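PDB 4YMH: putative SAM-dependent O-methyltranferase, which probably transfers a methyl group from S-adenosylmethionine to an oxygen of its substrate. Local coordinates for residues Ile217-Leu222 with Gly227-Arg232. Residues are numbered along the deposited sequence; the frame is centred on the assembly and turned at random.
Sequences IDVLLL and GVTQIR
Asp218 and Arg232 are joined by two backbone hydrogen bonds and a salt bridge at the open end of a β-hairpin, the antiparallel strand pair that forms one edge, within the chain, of the class I methyltransferase sheet in strand order 3-2-1-4-5-7-6. Leu220-Gln230 and Leu222-Val228 repeat the backbone pairing, with Gln230 N 2.8 Å from Leu220 O. The salt bridge, Asp218 OD2 to Arg232 NH1 at 3.0 Å, includes a bent, weak hydrogen bond (124° at the hydrogen), with the carboxylate oxygen at the guanidinium edge and the two planes 36° apart. Arg232 arrives with CG wedged between its backbone N and carbonyl carbon (chi1 66°), a bend at chi3 completing the reach. NH2 binds Asp235, while Lys234 takes Asp218 OD1, so both charges are shared. A leucine in place of Arg232 would probably leave Asp235 and Asp218 OD2 without this cationic partner. Further along the same face, the amide of Gln230 spans two leucines, OE1 lying 3.8 Å from Leu220 CD2 and NE2 beside Leu222 CD2. The other face carries Val219, Leu221, Thr229 and Ile231; on it Leu221 CD1 comes within 3.3 Å of Thr229 OG1, and Ile217 CG2 meets Ile231 CG2 at 3.7 Å. Leu211 of helix 194-212 packs on Ile217, Val219, Thr229 and Ile231. Strand 228-233 also bonds to strand 167-171, whereas the second subunit packs Phe59 on Gln230 and bonds Leu221 N through Ser24 OG.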
ATOM      1  N   ILE A 217      16.549   2.000   9.658  1.00 18.74           N
ATOM      2  CA  ILE A 217      15.303   1.694   8.964  1.00 19.23           C
ATOM      3  C   ILE A 217      15.079   2.442   7.659  1.00 22.40           C
ATOM      4  O   ILE A 217      15.564   3.560   7.479  1.00 21.48           O
ATOM      5  CB  ILE A 217      14.086   1.984   9.881  1.00 15.23           C
ATOM      6  CG1 ILE A 217      14.154   3.411  10.444  1.00 17.90           C
ATOM      7  CG2 ILE A 217      14.017   0.968  11.007  1.00 17.78           C
ATOM      8  CD1 ILE A 217      12.949   3.817  11.297  1.00 21.82           C
ATOM      9  N   ASP A 218      14.327   1.805   6.761  1.00 21.09           N
ATOM     10  CA  ASP A 218      13.726   2.464   5.601  1.00 21.70           C
ATOM     11  C   ASP A 218      12.260   2.745   5.911  1.00 17.11           C
ATOM     12  O   ASP A 218      11.559   1.896   6.485  1.00 18.28           O
ATOM     13  CB  ASP A 218      13.826   1.603   4.329  1.00 24.34           C
ATOM     14  CG  ASP A 218      15.228   1.567   3.740  1.00 31.80           C
ATOM     15  OD1 ASP A 218      16.021   2.509   3.982  1.00 30.60           O
ATOM     16  OD2 ASP A 218      15.530   0.587   3.022  1.00 35.75           O
ATOM     17  N   VAL A 219      11.806   3.934   5.520  1.00 15.79           N
ATOM     18  CA  VAL A 219      10.459   4.396   5.825  1.00 15.72           C
ATOM     19  C   VAL A 219       9.684   4.794   4.580  1.00 15.44           C
ATOM     20  O   VAL A 219      10.219   5.455   3.673  1.00 19.32           O
ATOM     21  CB  VAL A 219      10.490   5.615   6.782  1.00 22.81           C
ATOM     22  CG1 VAL A 219       9.068   6.098   7.097  1.00 20.70           C
ATOM     23  CG2 VAL A 219      11.271   5.285   8.056  1.00 22.50           C
ATOM     24  N   LEU A 220       8.419   4.393   4.534  1.00 16.31           N
ATOM     25  CA  LEU A 220       7.523   4.884   3.495  1.00 17.88           C
ATOM     26  C   LEU A 220       6.208   5.274   4.119  1.00 17.32           C
ATOM     27  O   LEU A 220       5.495   4.416   4.649  1.00 16.58           O
ATOM     28  CB  LEU A 220       7.272   3.833   2.418  1.00 15.77           C
ATOM     29  CG  LEU A 220       6.234   4.274   1.390  1.00 16.66           C
ATOM     30  CD1 LEU A 220       6.815   5.449   0.578  1.00 21.50           C
ATOM     31  CD2 LEU A 220       5.853   3.112   0.467  1.00 21.91           C
ATOM     32  N   LEU A 221       5.888   6.560   4.052  1.00 13.42           N
ATOM     33  CA  LEU A 221       4.607   7.051   4.535  1.00 15.86           C
ATOM     34  C   LEU A 221       3.633   7.022   3.376  1.00 17.38           C
ATOM     35  O   LEU A 221       3.649   7.885   2.503  1.00 18.01           O
ATOM     36  CB  LEU A 221       4.742   8.459   5.130  1.00 19.76           C
ATOM     37  CG  LEU A 221       3.450   9.092   5.672  1.00 19.40           C
ATOM     38  CD1 LEU A 221       2.579   8.105   6.445  1.00 19.13           C
ATOM     39  CD2 LEU A 221       3.764  10.344   6.539  1.00 18.11           C
ATOM     40  N   LEU A 222       2.816   5.972   3.366  1.00 18.67           N
ATOM     41  CA  LEU A 222       1.858   5.683   2.303  1.00 18.06           C
ATOM     42  C   LEU A 222       0.545   6.441   2.475  1.00 18.92           C
ATOM     43  O   LEU A 222      -0.139   6.295   3.514  1.00 17.50           O
ATOM     44  CB  LEU A 222       1.599   4.179   2.274  1.00 22.78           C
ATOM     45  CG  LEU A 222       1.198   3.541   0.950  1.00 29.24           C
ATOM     46  CD1 LEU A 222       2.267   3.818  -0.088  1.00 29.08           C
ATOM     47  CD2 LEU A 222       0.990   2.045   1.141  1.00 28.15           C
ATOM     48  N   GLY A 227      -3.461   7.259   6.503  1.00 20.69           N
ATOM     49  CA  GLY A 227      -2.009   7.368   6.519  1.00 14.71           C
ATOM     50  C   GLY A 227      -1.399   6.115   7.124  1.00 18.90           C
ATOM     51  O   GLY A 227      -1.667   5.790   8.275  1.00 20.64           O
ATOM     52  N   VAL A 228      -0.577   5.411   6.350  1.00 17.30           N
ATOM     53  CA  VAL A 228       0.041   4.186   6.855  1.00 15.19           C
ATOM     54  C   VAL A 228       1.548   4.260   6.701  1.00 15.18           C
ATOM     55  O   VAL A 228       2.054   4.324   5.583  1.00 16.34           O
ATOM     56  CB  VAL A 228      -0.479   2.945   6.119  1.00 14.02           C
ATOM     57  CG1 VAL A 228       0.259   1.679   6.601  1.00 13.94           C
ATOM     58  CG2 VAL A 228      -2.008   2.824   6.295  1.00 12.98           C
ATOM     59  N   THR A 229       2.267   4.272   7.815  1.00 14.75           N
ATOM     60  CA  THR A 229       3.714   4.259   7.736  1.00 15.92           C
ATOM     61  C   THR A 229       4.233   2.823   7.686  1.00 17.54           C
ATOM     62  O   THR A 229       3.960   2.026   8.574  1.00 18.40           O
ATOM     63  CB  THR A 229       4.364   5.008   8.911  1.00 21.69           C
ATOM     64  OG1 THR A 229       3.859   6.357   8.952  1.00 21.78           O
ATOM     65  CG2 THR A 229       5.859   5.043   8.717  1.00 20.73           C
ATOM     66  N   GLN A 230       4.970   2.501   6.623  1.00 16.28           N
ATOM     67  CA  GLN A 230       5.649   1.209   6.482  1.00 15.43           C
ATOM     68  C   GLN A 230       7.089   1.363   6.933  1.00 17.62           C
ATOM     69  O   GLN A 230       7.791   2.282   6.494  1.00 15.97           O
ATOM     70  CB  GLN A 230       5.617   0.717   5.020  1.00 13.63           C
ATOM     71  CG  GLN A 230       4.207   0.567   4.466  1.00 21.52           C
ATOM     72  CD  GLN A 230       4.172   0.024   3.050  1.00 24.93           C
ATOM     73  OE1 GLN A 230       5.204  -0.147   2.403  1.00 25.66           O
ATOM     74  NE2 GLN A 230       2.975  -0.265   2.570  1.00 24.35           N
ATOM     75  N   ILE A 231       7.543   0.460   7.787  1.00 18.06           N
ATOM     76  CA  ILE A 231       8.909   0.523   8.297  1.00 16.29           C
ATOM     77  C   ILE A 231       9.583  -0.826   8.086  1.00 19.48           C
ATOM     78  O   ILE A 231       9.005  -1.862   8.416  1.00 17.93           O
ATOM     79  CB  ILE A 231       8.947   0.890   9.795  1.00 18.41           C
ATOM     80  CG1 ILE A 231       8.203   2.209  10.057  1.00 16.19           C
ATOM     81  CG2 ILE A 231      10.387   0.969  10.282  1.00 19.01           C
ATOM     82  CD1 ILE A 231       8.055   2.547  11.555  1.00 15.26           C
ATOM     83  N   ARG A 232      10.795  -0.819   7.536  1.00 17.32           N
ATOM     84  CA  ARG A 232      11.559  -2.069   7.434  1.00 17.57           C
ATOM     85  C   ARG A 232      12.986  -1.816   7.880  1.00 19.12           C
ATOM     86  O   ARG A 232      13.426  -0.675   7.922  1.00 18.08           O
ATOM     87  CB  ARG A 232      11.543  -2.625   5.997  1.00 19.65           C
ATOM     88  CG  ARG A 232      12.260  -1.747   4.982  1.00 19.20           C
ATOM     89  CD  ARG A 232      12.259  -2.328   3.552  1.00 22.26           C
ATOM     90  NE  ARG A 232      13.104  -3.521   3.433  1.00 23.03           N
ATOM     91  CZ  ARG A 232      14.385  -3.513   3.060  1.00 24.55           C
ATOM     92  NH1 ARG A 232      14.998  -2.369   2.749  1.00 27.84           N
ATOM     93  NH2 ARG A 232      15.060  -4.651   2.997  1.00 28.48           N
TER